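Local coordinates for protein glycosyltransferase Gtf1 (PDB 4PQG) that belongs to the glycosyltransferases of the GT-B fold, with two parallel-sheet domains and an added extended beta-sheet domain, at residues 262-267 against 299-304. Residues are numbered along the deposited sequence; the frame is centred on the assembly and turned at random.
Sequences DYILWN and AKYTQH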
ATOM      1  N   ASP A 262     -19.503  24.214  14.494  1.00 33.07           N
ATOM      2  CA  ASP A 262     -20.786  23.665  14.051  1.00 32.53           C
ATOM      3  C   ASP A 262     -20.723  22.677  12.886  1.00 31.34           C
ATOM      4  O   ASP A 262     -21.690  21.953  12.638  1.00 28.89           O
ATOM      5  CB  ASP A 262     -21.748  24.807  13.726  1.00 36.06           C
ATOM      6  CG  ASP A 262     -22.032  25.673  14.937  1.00 37.09           C
ATOM      7  OD1 ASP A 262     -22.287  25.101  16.016  1.00 38.94           O
ATOM      8  OD2 ASP A 262     -21.972  26.910  14.818  1.00 37.81           O
ATOM      9  N   TYR A 263     -19.587  22.652  12.196  1.00 27.90           N
ATOM     10  CA  TYR A 263     -19.421  21.888  10.971  1.00 25.18           C
ATOM     11  C   TYR A 263     -18.089  21.159  10.957  1.00 24.86           C
ATOM     12  O   TYR A 263     -17.047  21.737  11.265  1.00 24.47           O
ATOM     13  CB  TYR A 263     -19.509  22.840   9.770  1.00 24.02           C
ATOM     14  CG  TYR A 263     -19.044  22.256   8.452  1.00 24.30           C
ATOM     15  CD1 TYR A 263     -19.888  21.441   7.688  1.00 23.57           C
ATOM     16  CD2 TYR A 263     -17.773  22.540   7.954  1.00 23.34           C
ATOM     17  CE1 TYR A 263     -19.466  20.913   6.470  1.00 23.37           C
ATOM     18  CE2 TYR A 263     -17.336  22.008   6.741  1.00 24.44           C
ATOM     19  CZ  TYR A 263     -18.180  21.202   5.996  1.00 24.86           C
ATOM     20  OH  TYR A 263     -17.743  20.688   4.782  1.00 23.55           O
ATOM     21  N   ILE A 264     -18.122  19.894  10.572  1.00 24.31           N
ATOM     22  CA  ILE A 264     -16.894  19.144  10.365  1.00 22.57           C
ATOM     23  C   ILE A 264     -16.821  18.622   8.925  1.00 22.49           C
ATOM     24  O   ILE A 264     -17.829  18.192   8.362  1.00 21.59           O
ATOM     25  CB  ILE A 264     -16.741  17.988  11.373  1.00 22.77           C
ATOM     26  CG1 ILE A 264     -15.358  17.346  11.230  1.00 22.32           C
ATOM     27  CG2 ILE A 264     -17.870  16.971  11.230  1.00 23.22           C
ATOM     28  CD1 ILE A 264     -14.844  16.669  12.482  1.00 24.25           C
ATOM     29  N   LEU A 265     -15.627  18.682   8.340  1.00 20.77           N
ATOM     30  CA  LEU A 265     -15.379  18.039   7.067  1.00 20.96           C
ATOM     31  C   LEU A 265     -14.462  16.850   7.321  1.00 21.52           C
ATOM     32  O   LEU A 265     -13.317  17.032   7.715  1.00 20.60           O
ATOM     33  CB  LEU A 265     -14.762  19.018   6.048  1.00 19.89           C
ATOM     34  CG  LEU A 265     -14.191  18.438   4.730  1.00 19.20           C
ATOM     35  CD1 LEU A 265     -15.294  17.868   3.831  1.00 19.22           C
ATOM     36  CD2 LEU A 265     -13.400  19.496   3.971  1.00 19.26           C
ATOM     37  N   TRP A 266     -14.994  15.641   7.117  1.00 21.89           N
ATOM     38  CA  TRP A 266     -14.235  14.399   7.212  1.00 22.37           C
ATOM     39  C   TRP A 266     -13.299  14.269   6.039  1.00 22.24           C
ATOM     40  O   TRP A 266     -13.542  14.874   5.000  1.00 22.86           O
ATOM     41  CB  TRP A 266     -15.193  13.206   7.175  1.00 22.38           C
ATOM     42  CG  TRP A 266     -16.235  13.161   8.277  1.00 23.28           C
ATOM     43  CD1 TRP A 266     -17.622  13.095   8.134  1.00 23.82           C
ATOM     44  CD2 TRP A 266     -16.004  13.159   9.735  1.00 23.41           C
ATOM     45  NE1 TRP A 266     -18.240  13.065   9.360  1.00 24.49           N
ATOM     46  CE2 TRP A 266     -17.326  13.091  10.361  1.00 23.43           C
ATOM     47  CE3 TRP A 266     -14.872  13.213  10.552  1.00 23.50           C
ATOM     48  CZ2 TRP A 266     -17.489  13.075  11.740  1.00 24.44           C
ATOM     49  CZ3 TRP A 266     -15.053  13.175  11.951  1.00 24.01           C
ATOM     50  CH2 TRP A 266     -16.329  13.115  12.522  1.00 24.04           C
ATOM     51  N   ASN A 267     -12.230  13.483   6.199  1.00 23.08           N
ATOM     52  CA  ASN A 267     -11.430  12.950   5.090  1.00 23.02           C
ATOM     53  C   ASN A 267     -12.380  12.172   4.170  1.00 23.05           C
ATOM     54  O   ASN A 267     -13.205  11.371   4.662  1.00 21.25           O
ATOM     55  CB  ASN A 267     -10.367  12.006   5.674  1.00 24.16           C
ATOM     56  CG  ASN A 267      -9.402  11.419   4.637  1.00 26.03           C
ATOM     57  OD1 ASN A 267      -9.772  11.070   3.521  1.00 25.94           O
ATOM     58  ND2 ASN A 267      -8.148  11.244   5.054  1.00 26.41           N
ATOM     59  N   ALA A 299     -19.266  12.724  19.083  1.00 29.01           N
ATOM     60  CA  ALA A 299     -20.182  13.304  20.068  1.00 29.29           C
ATOM     61  C   ALA A 299     -20.606  14.713  19.689  1.00 30.29           C
ATOM     62  O   ALA A 299     -21.763  15.076  19.861  1.00 32.03           O
ATOM     63  CB  ALA A 299     -19.551  13.286  21.456  1.00 29.06           C
ATOM     64  N   LYS A 300     -19.676  15.499  19.158  1.00 30.25           N
ATOM     65  CA  LYS A 300     -19.944  16.905  18.849  1.00 30.33           C
ATOM     66  C   LYS A 300     -20.747  17.105  17.554  1.00 31.57           C
ATOM     67  O   LYS A 300     -21.601  17.998  17.469  1.00 30.88           O
ATOM     68  CB  LYS A 300     -18.620  17.672  18.783  1.00 29.78           C
ATOM     69  CG  LYS A 300     -18.746  19.180  18.891  1.00 32.47           C
ATOM     70  CD  LYS A 300     -17.498  19.859  18.348  1.00 32.24           C
ATOM     71  CE  LYS A 300     -17.161  21.122  19.113  1.00 33.96           C
ATOM     72  NZ  LYS A 300     -18.270  22.109  19.046  1.00 35.59           N
ATOM     73  N   TYR A 301     -20.480  16.282  16.545  1.00 32.16           N
ATOM     74  CA  TYR A 301     -21.037  16.534  15.208  1.00 31.41           C
ATOM     75  C   TYR A 301     -22.085  15.541  14.703  1.00 31.37           C
ATOM     76  O   TYR A 301     -22.754  15.809  13.696  1.00 31.18           O
ATOM     77  CB  TYR A 301     -19.909  16.645  14.175  1.00 30.05           C
ATOM     78  CG  TYR A 301     -18.898  17.727  14.471  1.00 28.95           C
ATOM     79  CD1 TYR A 301     -19.164  19.066  14.169  1.00 29.37           C
ATOM     80  CD2 TYR A 301     -17.667  17.411  15.028  1.00 28.43           C
ATOM     81  CE1 TYR A 301     -18.231  20.057  14.430  1.00 29.17           C
ATOM     82  CE2 TYR A 301     -16.722  18.389  15.284  1.00 29.70           C
ATOM     83  CZ  TYR A 301     -17.011  19.709  14.985  1.00 30.30           C
ATOM     84  OH  TYR A 301     -16.082  20.679  15.256  1.00 29.80           O
ATOM     85  N   THR A 302     -22.220  14.405  15.385  1.00 30.92           N
ATOM     86  CA  THR A 302     -23.082  13.323  14.918  1.00 29.35           C
ATOM     87  C   THR A 302     -24.002  12.794  16.028  1.00 31.55           C
ATOM     88  O   THR A 302     -23.827  13.112  17.202  1.00 29.77           O
ATOM     89  CB  THR A 302     -22.270  12.132  14.347  1.00 28.83           C
ATOM     90  OG1 THR A 302     -21.924  11.228  15.400  1.00 27.59           O
ATOM     91  CG2 THR A 302     -20.993  12.594  13.621  1.00 27.81           C
ATOM     92  N   GLN A 303     -24.960  11.956  15.639  1.00 32.57           N
ATOM     93  CA  GLN A 303     -25.847  11.300  16.585  1.00 33.72           C
ATOM     94  C   GLN A 303     -25.366   9.887  16.926  1.00 32.97           C
ATOM     95  O   GLN A 303     -26.129   9.103  17.475  1.00 33.93           O
ATOM     96  CB  GLN A 303     -27.283  11.266  16.031  1.00 37.00           C
ATOM     97  CG  GLN A 303     -27.941  12.633  15.868  1.00 39.82           C
ATOM     98  CD  GLN A 303     -28.106  13.381  17.186  1.00 42.88           C
ATOM     99  OE1 GLN A 303     -28.661  12.855  18.160  1.00 42.16           O
ATOM    100  NE2 GLN A 303     -27.617  14.618  17.224  1.00 42.59           N
ATOM    101  N   HIS A 304     -24.114   9.560  16.597  1.00 31.89           N
ATOM    102  CA  HIS A 304     -23.549   8.241  16.898  1.00 31.60           C
ATOM    103  C   HIS A 304     -22.533   8.311  18.004  1.00 32.02           C
ATOM    104  O   HIS A 304     -21.839   9.311  18.152  1.00 32.27           O
ATOM    105  CB  HIS A 304     -22.838   7.628  15.687  1.00 33.74           C
ATOM    106  CG  HIS A 304     -23.621   7.688  14.405  1.00 34.56           C
ATOM    107  ND1 HIS A 304     -24.784   7.039  14.235  1.00 35.28           N
ATOM    108  CD2 HIS A 304     -23.348   8.332  13.199  1.00 36.31           C
ATOM    109  CE1 HIS A 304     -25.247   7.265  12.992  1.00 35.43           C
ATOM    110  NE2 HIS A 304     -24.365   8.054  12.356  1.00 36.96           N
TER
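With CG anti to its own carbonyl carbon and beside the backbone N (chi1 -58°), Tyr301, in the last turn of its helix, lays its ring against Ile264, whose CG1 stands anti to the backbone N (chi1 -173°). The two side chains cross at about a right angle. Ile264 CB sits over the ring centre of Tyr301, 3.6 Å from the centroid and only 5° off the normal, a CH-pi contact. A beta-branched residue suits the place, since both its arms touch the ring: Ile264 CG2 is 3.5 Å from Tyr301 CG, and Ile264 CD1 is 3.8 Å from Tyr301 CE2. Lys300 CG covers the opposite face; Asp262 C lies at the ring edge, in its plane, and Tyr263 C comes within 3.6 Å of Tyr301 CE1. A tyrosine fits because its OH, beyond the ring, is hydrogen-bonded to Asn260 O. One residue on, Thr302 CG2 meets the indole edge near its plane, 4.0 Å from Trp266 CZ2, and Thr302 OG1, also hydrogen-bonded to Phe298 O, accepts from His304 N in an ST turn. This surface contact joins the loop between strand 244-248 and helix 271-275 to the C-terminal end of helix 288-301; Trp266 packs further back along that helix, on Leu294 and Gln297.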